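Local coordinates for peptidoglycan DD-endopeptidase ShyB (Vibrio cholerae, PDB 2GU1), which hydrolyses peptide cross-links between adjacent peptidoglycan strands as a zinc-dependent DD-endopeptidase, probably allowing insertion of new glycans and cell wall expansion, at residues L40-L45 and P231-D236; R203-K208 and L312-L317; T235-P240 and D324-D329; Y246-G251 and Y274-L279. All blocks are in the same frame, centred on the assembly; numbering follows the deposited sequence.

Three of the contacts hold the M23 peptidase sheet, and the other brings a distant region to its zinc site. Interactions 2, 3 and 4 are buried; interaction 1 is only partly so and includes a water bridge. Interactions 1 and 3 share strand 235-237, which pairs with strand 312-318 of interaction 2, and that strand in turn pairs with strand 274-281 of interaction 4. Chemistry follows place: 203-208 meets strand 312-318 mainly through apolar side chains, 324-329 meets its partner through a methionine tip and two waters, and 246-251 packs round the hydroxyl of a strand tyrosine. The same zinc ion is reached from the segments of interactions 1, 2 and 3.

Interaction 1 (L40-L45 and P231-D236); sequences LDHLQL and PHNGTD. With ZN (zinc ion), chain B.
Asp41 and Asn233 mark the closest backbone approach, their CA atoms 6.3 Å apart, where a loop following helix 29-38 meets the loop that leads into strand 235-237. The Asp41 side chain points at this second loop, with its CG 3.5 Å from Pro231 O. A water completes the link: it donates to Asp41 OD1 (2.7 Å) and accepts from Asn233 N (2.9 Å), so the carboxylate holds the backbone of 231-234 indirectly. The Asn233 side chain also points toward Asp41 and lies beside its carbonyl. Within the M23 peptidase fold the HxxxD zinc motif runs from this loop (His232) into the strand (Asp236), and the segment facing it belongs to the LysM-like region, so a separate part of the chain leans on the rim of the catalytic site. His232 binds zinc through NE2 at 2.0 Å and Asp236 through OD1, while His313 supplies the third protein ligand. His232 CG is anti to the backbone N (chi1 -175°), on a side chain directed away from 40-45, and its ND1 is hydrogen-bonded to Gly216 O. Asp41 OD1 stays 6.1 Å from His232 NE2 and forms a long, weak ion pair with Arg221. Beside this, the His42 and Pro231 side chains cross at about a right angle, CE1 of the histidine touching CG of the proline at 3.7 Å, and Tyr89 stacks with the His42 ring.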
# COMPACT_ATOMS: atom_id res chain seq x y z
N LEU A 40 1.86 1.93 14.72
CA LEU A 40 1.69 0.49 14.59
C LEU A 40 0.41 0.19 13.80
O LEU A 40 0.39 -0.68 12.94
CB LEU A 40 1.58 -0.16 15.97
CG LEU A 40 0.98 -1.58 16.07
CD1 LEU A 40 1.81 -2.55 15.26
CD2 LEU A 40 0.93 -2.00 17.54
N ASP A 41 -0.64 0.95 14.09
CA ASP A 41 -1.93 0.74 13.44
C ASP A 41 -2.12 1.40 12.08
O ASP A 41 -3.20 1.29 11.49
CB ASP A 41 -3.03 1.21 14.38
CG ASP A 41 -3.03 0.42 15.67
OD1 ASP A 41 -3.18 -0.81 15.60
OD2 ASP A 41 -2.87 1.03 16.75
N HIS A 42 -1.08 2.04 11.56
CA HIS A 42 -1.19 2.72 10.28
C HIS A 42 -0.02 2.44 9.36
O HIS A 42 -0.19 2.31 8.15
CB HIS A 42 -1.31 4.22 10.55
CG HIS A 42 -2.36 4.56 11.56
ND1 HIS A 42 -3.71 4.55 11.27
CD2 HIS A 42 -2.26 4.84 12.88
CE1 HIS A 42 -4.39 4.80 12.37
NE2 HIS A 42 -3.54 4.98 13.36
N LEU A 43 1.17 2.33 9.96
CA LEU A 43 2.42 2.06 9.27
C LEU A 43 2.61 2.98 8.06
O LEU A 43 2.95 2.53 6.96
CB LEU A 43 2.49 0.59 8.84
CG LEU A 43 2.45 -0.45 9.98
CD1 LEU A 43 2.35 -1.84 9.40
CD2 LEU A 43 3.69 -0.32 10.86
N GLN A 44 2.39 4.27 8.27
CA GLN A 44 2.54 5.28 7.22
C GLN A 44 4.00 5.76 7.14
O GLN A 44 4.54 5.96 6.06
CB GLN A 44 1.66 6.49 7.54
CG GLN A 44 0.20 6.19 7.85
CD GLN A 44 -0.66 6.16 6.62
OE1 GLN A 44 -0.41 5.40 5.68
NE2 GLN A 44 -1.70 6.99 6.60
N LEU A 45 4.61 5.95 8.30
CA LEU A 45 5.98 6.46 8.36
C LEU A 45 7.07 5.56 7.80
O LEU A 45 8.15 6.03 7.45
CB LEU A 45 6.29 6.88 9.79
CG LEU A 45 5.39 8.06 10.23
CD1 LEU A 45 5.47 8.25 11.74
CD2 LEU A 45 5.81 9.34 9.48
N PRO A 231 -8.10 2.76 16.02
CA PRO A 231 -8.57 1.73 15.10
C PRO A 231 -7.74 0.46 14.99
O PRO A 231 -6.51 0.48 15.06
CB PRO A 231 -8.63 2.47 13.76
CG PRO A 231 -7.46 3.41 13.87
CD PRO A 231 -7.61 3.94 15.29
N HIS A 232 -8.45 -0.66 14.85
CA HIS A 232 -7.80 -1.94 14.65
C HIS A 232 -8.05 -2.11 13.16
O HIS A 232 -9.15 -2.46 12.73
CB HIS A 232 -8.48 -3.06 15.42
CG HIS A 232 -7.76 -4.37 15.30
ND1 HIS A 232 -8.38 -5.54 14.91
CD2 HIS A 232 -6.46 -4.69 15.53
CE1 HIS A 232 -7.50 -6.52 14.90
NE2 HIS A 232 -6.33 -6.04 15.27
N ASN A 233 -7.02 -1.83 12.37
CA ASN A 233 -7.12 -1.89 10.92
C ASN A 233 -6.84 -3.25 10.27
O ASN A 233 -6.46 -3.31 9.10
CB ASN A 233 -6.21 -0.82 10.32
CG ASN A 233 -6.75 0.59 10.56
OD1 ASN A 233 -6.00 1.52 10.82
ND2 ASN A 233 -8.06 0.73 10.45
N GLY A 234 -7.02 -4.33 11.02
CA GLY A 234 -6.77 -5.64 10.45
C GLY A 234 -7.55 -6.72 11.18
O GLY A 234 -8.37 -6.43 12.05
N THR A 235 -7.30 -7.97 10.81
CA THR A 235 -7.98 -9.10 11.44
C THR A 235 -6.95 -9.97 12.15
O THR A 235 -5.90 -10.28 11.57
CB THR A 235 -8.73 -9.94 10.39
OG1 THR A 235 -9.63 -9.12 9.65
CG2 THR A 235 -9.51 -11.05 11.04
N ASP A 236 -7.22 -10.36 13.39
CA ASP A 236 -6.29 -11.20 14.14
C ASP A 236 -6.71 -12.66 14.12
O ASP A 236 -7.84 -12.98 14.49
CB ASP A 236 -6.19 -10.73 15.59
CG ASP A 236 -5.59 -9.35 15.70
OD1 ASP A 236 -5.09 -8.85 14.67
OD2 ASP A 236 -5.62 -8.77 16.80
ZN ZN B . -4.53 -6.94 15.08
O HOH W 1 -4.35 -1.91 13.44

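Interaction 2 (R203-K208 and L312-L317); sequences RYPVDK and LHFEVL. With ZN (zinc ion), chain B.
Pro205 and Val206 pack against Leu312 and Phe314 on strand 312-318 of the M23 peptidase sheet, the strand that begins inside the HxH motif and carries its second histidine, the zinc ligand His313. Residues alternate along it: Leu312 and Phe314 point toward the 203-208 loop, whereas His313 and Glu315 have no contact with it and serve the metal side. The aromatic part is a CH-pi contact. Pro205 CG sits over one face of the Phe314 ring, 4.0 Å from its centroid and 20° off the normal, displaced toward the rim near Phe314 CG. Phe314 CG is anti to the backbone N (chi1 177°), which carries it out from the strand on the side of the proline. Aliphatic contacts complete the junction: Leu312 CD2 touches Pro205 CG at 3.7 Å and Val206 CG1 at the same 3.7 Å, a single methyl serving both residues, with the Val206 and Leu312 side chains sliding past each other in opposite directions. Polar bonding to the loop comes from elsewhere, since Pro205 is joined by its backbone to Tyr246, and Arg203 NH1 reaches Ala325 O and Lys327 O. On the metal side, His313 ND1 binds zinc at 2.0 Å. Its NE2 donates to Glu315 OE2, a carboxylate also salt-bridged to Arg277; the bond is 2.6 Å long and uses the anti lone pair of OE2, which lies 10° out of the imidazole plane.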
# COMPACT_ATOMS: atom_id res chain seq x y z
N ARG A 203 -9.67 -15.93 0.86
CA ARG A 203 -10.16 -15.14 1.98
C ARG A 203 -9.20 -15.15 3.18
O ARG A 203 -9.00 -14.12 3.83
CB ARG A 203 -11.52 -15.68 2.42
CG ARG A 203 -12.05 -15.03 3.69
CD ARG A 203 -12.47 -13.61 3.42
NE ARG A 203 -13.70 -13.56 2.64
CZ ARG A 203 -14.24 -12.45 2.15
NH1 ARG A 203 -13.66 -11.27 2.37
NH2 ARG A 203 -15.37 -12.52 1.44
N TYR A 204 -8.60 -16.31 3.45
CA TYR A 204 -7.70 -16.50 4.60
C TYR A 204 -6.21 -16.64 4.30
O TYR A 204 -5.83 -17.28 3.33
CB TYR A 204 -8.15 -17.74 5.39
CG TYR A 204 -9.57 -17.65 5.91
CD1 TYR A 204 -9.88 -16.87 7.02
CD2 TYR A 204 -10.61 -18.31 5.26
CE1 TYR A 204 -11.19 -16.75 7.47
CE2 TYR A 204 -11.92 -18.20 5.70
CZ TYR A 204 -12.21 -17.42 6.81
OH TYR A 204 -13.51 -17.31 7.24
N PRO A 205 -5.36 -16.05 5.16
CA PRO A 205 -3.90 -16.10 5.03
C PRO A 205 -3.30 -17.27 5.81
O PRO A 205 -2.08 -17.41 5.90
CB PRO A 205 -3.45 -14.76 5.60
CG PRO A 205 -4.42 -14.58 6.75
CD PRO A 205 -5.75 -15.00 6.13
N VAL A 206 -4.16 -18.10 6.40
CA VAL A 206 -3.69 -19.25 7.18
C VAL A 206 -4.59 -20.48 6.94
O VAL A 206 -5.69 -20.36 6.39
CB VAL A 206 -3.68 -18.95 8.71
CG1 VAL A 206 -2.66 -17.84 9.03
CG2 VAL A 206 -5.07 -18.54 9.17
N ASP A 207 -4.10 -21.64 7.37
CA ASP A 207 -4.85 -22.88 7.21
C ASP A 207 -6.06 -22.92 8.13
O ASP A 207 -6.11 -22.22 9.14
CB ASP A 207 -3.93 -24.08 7.45
CG ASP A 207 -2.84 -24.20 6.40
OD1 ASP A 207 -3.16 -24.16 5.19
OD2 ASP A 207 -1.66 -24.34 6.79
N LYS A 208 -7.03 -23.75 7.76
CA LYS A 208 -8.27 -23.88 8.53
C LYS A 208 -8.08 -23.99 10.03
O LYS A 208 -8.84 -23.42 10.82
CB LYS A 208 -9.08 -25.09 8.03
CG LYS A 208 -9.48 -25.00 6.56
CD LYS A 208 -10.42 -26.14 6.17
CE LYS A 208 -10.84 -26.03 4.71
NZ LYS A 208 -11.80 -27.10 4.33
N LEU A 312 -1.49 -13.55 14.30
CA LEU A 312 -1.19 -12.93 13.03
C LEU A 312 -2.18 -11.77 12.89
O LEU A 312 -3.38 -11.93 13.12
CB LEU A 312 -1.40 -13.90 11.87
CG LEU A 312 -1.28 -13.28 10.47
CD1 LEU A 312 0.19 -13.01 10.15
CD2 LEU A 312 -1.87 -14.23 9.44
N HIS A 313 -1.65 -10.60 12.55
CA HIS A 313 -2.49 -9.44 12.32
C HIS A 313 -2.44 -9.31 10.80
O HIS A 313 -1.38 -9.03 10.23
CB HIS A 313 -1.88 -8.20 12.98
CG HIS A 313 -2.56 -6.92 12.61
ND1 HIS A 313 -3.54 -6.34 13.39
CD2 HIS A 313 -2.42 -6.12 11.53
CE1 HIS A 313 -3.97 -5.24 12.81
NE2 HIS A 313 -3.30 -5.08 11.67
N PHE A 314 -3.59 -9.52 10.14
CA PHE A 314 -3.69 -9.47 8.68
C PHE A 314 -4.45 -8.24 8.21
O PHE A 314 -5.48 -7.86 8.79
CB PHE A 314 -4.39 -10.76 8.19
CG PHE A 314 -4.63 -10.80 6.70
CD1 PHE A 314 -3.57 -10.78 5.80
CD2 PHE A 314 -5.93 -10.88 6.20
CE1 PHE A 314 -3.81 -10.84 4.41
CE2 PHE A 314 -6.17 -10.94 4.83
CZ PHE A 314 -5.11 -10.92 3.93
N GLU A 315 -3.95 -7.60 7.15
CA GLU A 315 -4.61 -6.41 6.62
C GLU A 315 -4.77 -6.45 5.11
O GLU A 315 -3.94 -7.01 4.40
CB GLU A 315 -3.81 -5.15 6.99
CG GLU A 315 -4.01 -4.67 8.42
CD GLU A 315 -3.21 -3.41 8.74
OE1 GLU A 315 -2.91 -2.63 7.82
OE2 GLU A 315 -2.90 -3.20 9.93
N VAL A 316 -5.87 -5.88 4.63
CA VAL A 316 -6.12 -5.77 3.21
C VAL A 316 -6.28 -4.28 2.98
O VAL A 316 -7.05 -3.62 3.68
CB VAL A 316 -7.42 -6.47 2.76
CG1 VAL A 316 -7.67 -6.21 1.27
CG2 VAL A 316 -7.32 -7.98 3.00
N LEU A 317 -5.52 -3.74 2.03
CA LEU A 317 -5.60 -2.32 1.72
C LEU A 317 -6.15 -2.11 0.32
O LEU A 317 -5.70 -2.73 -0.63
CB LEU A 317 -4.22 -1.65 1.81
CG LEU A 317 -3.40 -1.76 3.09
CD1 LEU A 317 -2.24 -0.77 3.00
CD2 LEU A 317 -4.24 -1.46 4.30
ZN ZN B . -4.53 -6.94 15.08

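Interaction 3 (T235-P240 and D324-D329); sequences TDFATP and DAMKAD. With ZN (zinc ion), chain B.
Phe237 and Met326 meet tip to tip: the methionine CE comes to the edge of the ring, near its plane, 4.1 Å from the Phe237 CZ atom. The pair joins strand 235-237 of the M23 peptidase sheet to a type I beta turn, Asp324 to Lys327, just after strand 321-323. Met326 reaches the ring by bending at both chi2 (-64°, placing SD) and chi3 (94°, placing CE). Over one face of the same ring lies Thr235 CG2, offset toward the rim, so strand residues two apart bear on one another. The Thr235 and Met326 side chains are inclined to each other, and Thr235 OG1 comes 4.1 Å from Met326 CG. OG1 also sits 3.9 Å from Ala325 CB, a methyl that points at the strand. Polar linkage is through water: one molecule lies 2.8 Å from Thr235 OG1 and accepts from Ala325 N, and a second lies 2.7 Å from OG1 and donates to Asp324 OD1. Between Thr235 and Phe237, Asp236 takes no part in this contact and binds the zinc instead. The turn is closed by a backbone hydrogen bond from Lys327 N to Asp324 O (3.1 Å) and reinforced by an Asx turn, in which Met326 N donates to Asp324 OD1 (2.9 Å), approaching on the anti side, 29° out of the carboxylate plane.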
# COMPACT_ATOMS: atom_id res chain seq x y z
N THR A 235 -7.30 -7.97 10.81
CA THR A 235 -7.98 -9.10 11.44
C THR A 235 -6.95 -9.97 12.15
O THR A 235 -5.90 -10.28 11.57
CB THR A 235 -8.73 -9.94 10.39
OG1 THR A 235 -9.63 -9.12 9.65
CG2 THR A 235 -9.51 -11.05 11.04
N ASP A 236 -7.22 -10.36 13.39
CA ASP A 236 -6.29 -11.20 14.14
C ASP A 236 -6.71 -12.66 14.12
O ASP A 236 -7.84 -12.98 14.49
CB ASP A 236 -6.19 -10.73 15.59
CG ASP A 236 -5.59 -9.35 15.70
OD1 ASP A 236 -5.09 -8.85 14.67
OD2 ASP A 236 -5.62 -8.77 16.80
N PHE A 237 -5.80 -13.54 13.68
CA PHE A 237 -6.05 -14.99 13.62
C PHE A 237 -5.27 -15.68 14.74
O PHE A 237 -4.14 -15.29 15.06
CB PHE A 237 -5.63 -15.55 12.26
CG PHE A 237 -6.50 -15.10 11.12
CD1 PHE A 237 -7.82 -15.53 11.02
CD2 PHE A 237 -6.00 -14.22 10.16
CE1 PHE A 237 -8.64 -15.08 9.98
CE2 PHE A 237 -6.81 -13.77 9.11
CZ PHE A 237 -8.13 -14.20 9.02
N ALA A 238 -5.89 -16.69 15.34
CA ALA A 238 -5.30 -17.43 16.45
C ALA A 238 -4.24 -18.42 15.99
O ALA A 238 -4.47 -19.63 15.98
CB ALA A 238 -6.39 -18.15 17.23
N THR A 239 -3.07 -17.91 15.63
CA THR A 239 -1.98 -18.76 15.17
C THR A 239 -0.91 -18.99 16.21
O THR A 239 -0.56 -18.09 16.97
CB THR A 239 -1.26 -18.15 13.96
OG1 THR A 239 -0.89 -16.79 14.27
CG2 THR A 239 -2.13 -18.17 12.73
N PRO A 240 -0.38 -20.21 16.28
CA PRO A 240 0.68 -20.50 17.25
C PRO A 240 1.93 -19.89 16.59
O PRO A 240 1.94 -19.71 15.38
CB PRO A 240 0.77 -22.03 17.23
CG PRO A 240 -0.58 -22.47 16.75
CD PRO A 240 -0.88 -21.46 15.67
N ASP A 324 -12.04 -4.11 5.96
CA ASP A 324 -12.27 -5.37 6.67
C ASP A 324 -11.94 -6.53 5.72
O ASP A 324 -12.61 -6.71 4.71
CB ASP A 324 -13.74 -5.46 7.10
CG ASP A 324 -13.98 -6.56 8.11
OD1 ASP A 324 -13.30 -7.61 8.04
OD2 ASP A 324 -14.86 -6.38 8.99
N ALA A 325 -10.90 -7.30 6.06
CA ALA A 325 -10.48 -8.42 5.23
C ALA A 325 -11.56 -9.49 5.10
O ALA A 325 -11.57 -10.25 4.14
CB ALA A 325 -9.22 -9.05 5.81
N MET A 326 -12.48 -9.54 6.06
CA MET A 326 -13.54 -10.53 6.02
C MET A 326 -14.84 -10.05 5.36
O MET A 326 -15.83 -10.77 5.37
CB MET A 326 -13.85 -11.01 7.44
CG MET A 326 -12.65 -11.56 8.19
SD MET A 326 -11.97 -13.07 7.45
CE MET A 326 -10.68 -12.40 6.41
N LYS A 327 -14.82 -8.86 4.76
CA LYS A 327 -16.03 -8.32 4.14
C LYS A 327 -16.51 -9.04 2.87
O LYS A 327 -15.72 -9.55 2.08
CB LYS A 327 -15.87 -6.82 3.85
CG LYS A 327 -15.04 -6.47 2.64
CD LYS A 327 -15.07 -4.97 2.43
CE LYS A 327 -14.38 -4.56 1.15
NZ LYS A 327 -14.56 -3.11 0.87
N ALA A 328 -17.83 -9.05 2.69
CA ALA A 328 -18.48 -9.71 1.56
C ALA A 328 -17.94 -9.38 0.17
O ALA A 328 -17.34 -10.23 -0.49
CB ALA A 328 -19.99 -9.45 1.61
N ASP A 329 -18.17 -8.15 -0.28
CA ASP A 329 -17.72 -7.74 -1.61
C ASP A 329 -16.22 -7.48 -1.70
O ASP A 329 -15.71 -6.51 -1.14
CB ASP A 329 -18.47 -6.49 -2.08
CG ASP A 329 -18.03 -5.24 -1.34
OD1 ASP A 329 -18.22 -5.18 -0.10
OD2 ASP A 329 -17.49 -4.32 -1.99
ZN ZN B . -4.53 -6.94 15.08
O HOH W 2 -9.36 -6.68 8.27
O HOH W 3 -12.25 -8.77 10.40

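Interaction 4 (Y246-G251 and Y274-L279); sequences YSTGDG and YKTRYL
Tyr278 presents the hydroxyl end of its ring to the 246-251 loop, which comes against it obliquely: Tyr246 O is 3.6 Å from Tyr278 CE1, and Ser247 CA 3.4 Å from Tyr278 OH. Elsewhere the ring meets that of Phe314, planes about 45° apart, and touches Ile298. The Tyr278 side chain points at the loop. Thr276, two residues earlier on strand 274-281 of the M23 sheet, also points that way, and its CG2 packs 3.4 Å from Thr248 OG1. Around the phenol oxygen, Thr276 OG1 shares a 2.8 Å hydrogen bond with Tyr278 OH, either being able to donate, and Thr248 N donates weakly to the same OH at 3.4 Å. Thr276 OG1 has a second partner in His270 NE2. Ser247 OG, anti to its own backbone N, turns back to donate to Gly249 O at 2.6 Å, in the carbonyl plane and on a lone pair, which ties the loop to itself. The phenol oxygen of this buried tyrosine thus has its shorter bond within its own strand; the single direct hydrogen bond between the segments is a weak one, and packing probably contributes much of the contact.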
# COMPACT_ATOMS: atom_id res chain seq x y z
N TYR A 246 0.26 -17.57 4.52
CA TYR A 246 0.25 -17.58 3.06
C TYR A 246 -0.31 -16.30 2.47
O TYR A 246 -1.16 -15.65 3.07
CB TYR A 246 -0.61 -18.73 2.55
CG TYR A 246 -0.31 -20.06 3.20
CD1 TYR A 246 0.67 -20.91 2.69
CD2 TYR A 246 -1.01 -20.47 4.33
CE1 TYR A 246 0.94 -22.14 3.29
CE2 TYR A 246 -0.75 -21.70 4.94
CZ TYR A 246 0.22 -22.52 4.41
OH TYR A 246 0.45 -23.75 4.99
N SER A 247 0.16 -15.96 1.27
CA SER A 247 -0.33 -14.77 0.58
C SER A 247 -1.74 -15.10 0.10
O SER A 247 -2.01 -16.20 -0.37
CB SER A 247 0.53 -14.43 -0.64
OG SER A 247 -0.05 -13.38 -1.40
N THR A 248 -2.65 -14.14 0.24
CA THR A 248 -4.02 -14.35 -0.19
C THR A 248 -4.18 -14.06 -1.68
O THR A 248 -5.29 -14.14 -2.23
CB THR A 248 -4.98 -13.46 0.61
OG1 THR A 248 -4.47 -12.11 0.64
CG2 THR A 248 -5.11 -13.98 2.04
N GLY A 249 -3.08 -13.73 -2.35
CA GLY A 249 -3.17 -13.45 -3.78
C GLY A 249 -1.85 -13.37 -4.51
O GLY A 249 -0.79 -13.27 -3.89
N ASP A 250 -1.90 -13.43 -5.84
CA ASP A 250 -0.69 -13.32 -6.64
C ASP A 250 -0.19 -11.90 -6.42
O ASP A 250 -0.99 -10.98 -6.21
CB ASP A 250 -1.00 -13.53 -8.13
CG ASP A 250 -1.65 -14.87 -8.41
OD1 ASP A 250 -1.23 -15.88 -7.81
OD2 ASP A 250 -2.57 -14.92 -9.25
N GLY A 251 1.12 -11.71 -6.45
CA GLY A 251 1.65 -10.38 -6.25
C GLY A 251 3.15 -10.31 -6.08
O GLY A 251 3.86 -11.28 -6.34
N TYR A 274 -5.00 -3.33 -4.78
CA TYR A 274 -4.86 -4.14 -3.57
C TYR A 274 -3.46 -4.45 -3.04
O TYR A 274 -2.53 -4.72 -3.80
CB TYR A 274 -5.57 -5.47 -3.77
CG TYR A 274 -7.06 -5.38 -3.98
CD1 TYR A 274 -7.93 -5.31 -2.89
CD2 TYR A 274 -7.60 -5.37 -5.27
CE1 TYR A 274 -9.30 -5.23 -3.08
CE2 TYR A 274 -8.98 -5.30 -5.46
CZ TYR A 274 -9.82 -5.23 -4.36
OH TYR A 274 -11.18 -5.20 -4.53
N LYS A 275 -3.34 -4.44 -1.72
CA LYS A 275 -2.11 -4.80 -1.03
C LYS A 275 -2.58 -5.53 0.23
O LYS A 275 -3.71 -5.33 0.69
CB LYS A 275 -1.30 -3.57 -0.58
CG LYS A 275 -0.77 -2.66 -1.68
CD LYS A 275 0.05 -1.54 -1.04
CE LYS A 275 0.63 -0.56 -2.05
NZ LYS A 275 -0.42 0.29 -2.67
N THR A 276 -1.72 -6.39 0.77
CA THR A 276 -2.03 -7.10 2.01
C THR A 276 -0.80 -6.98 2.90
O THR A 276 0.33 -6.95 2.41
CB THR A 276 -2.32 -8.61 1.76
OG1 THR A 276 -1.27 -9.18 0.97
CG2 THR A 276 -3.66 -8.79 1.07
N ARG A 277 -1.04 -6.87 4.21
CA ARG A 277 0.04 -6.75 5.19
C ARG A 277 -0.04 -7.91 6.18
O ARG A 277 -1.14 -8.35 6.53
CB ARG A 277 -0.09 -5.46 5.99
CG ARG A 277 0.04 -4.19 5.19
CD ARG A 277 -0.17 -3.03 6.14
NE ARG A 277 0.20 -1.76 5.54
CZ ARG A 277 -0.16 -0.59 6.03
NH1 ARG A 277 -0.91 -0.54 7.13
NH2 ARG A 277 0.23 0.54 5.44
N TYR A 278 1.12 -8.36 6.64
CA TYR A 278 1.22 -9.48 7.58
C TYR A 278 2.18 -9.03 8.70
O TYR A 278 3.37 -8.85 8.46
CB TYR A 278 1.77 -10.71 6.85
CG TYR A 278 1.06 -11.04 5.54
CD1 TYR A 278 0.09 -12.05 5.47
CD2 TYR A 278 1.31 -10.30 4.38
CE1 TYR A 278 -0.60 -12.30 4.29
CE2 TYR A 278 0.63 -10.55 3.20
CZ TYR A 278 -0.33 -11.54 3.15
OH TYR A 278 -1.05 -11.74 1.99
N LEU A 279 1.66 -8.88 9.92
CA LEU A 279 2.47 -8.42 11.04
C LEU A 279 2.77 -9.41 12.16
O LEU A 279 2.14 -10.47 12.26
CB LEU A 279 1.82 -7.19 11.68
CG LEU A 279 1.83 -5.85 10.94
CD1 LEU A 279 1.19 -5.99 9.57
CD2 LEU A 279 1.08 -4.82 11.80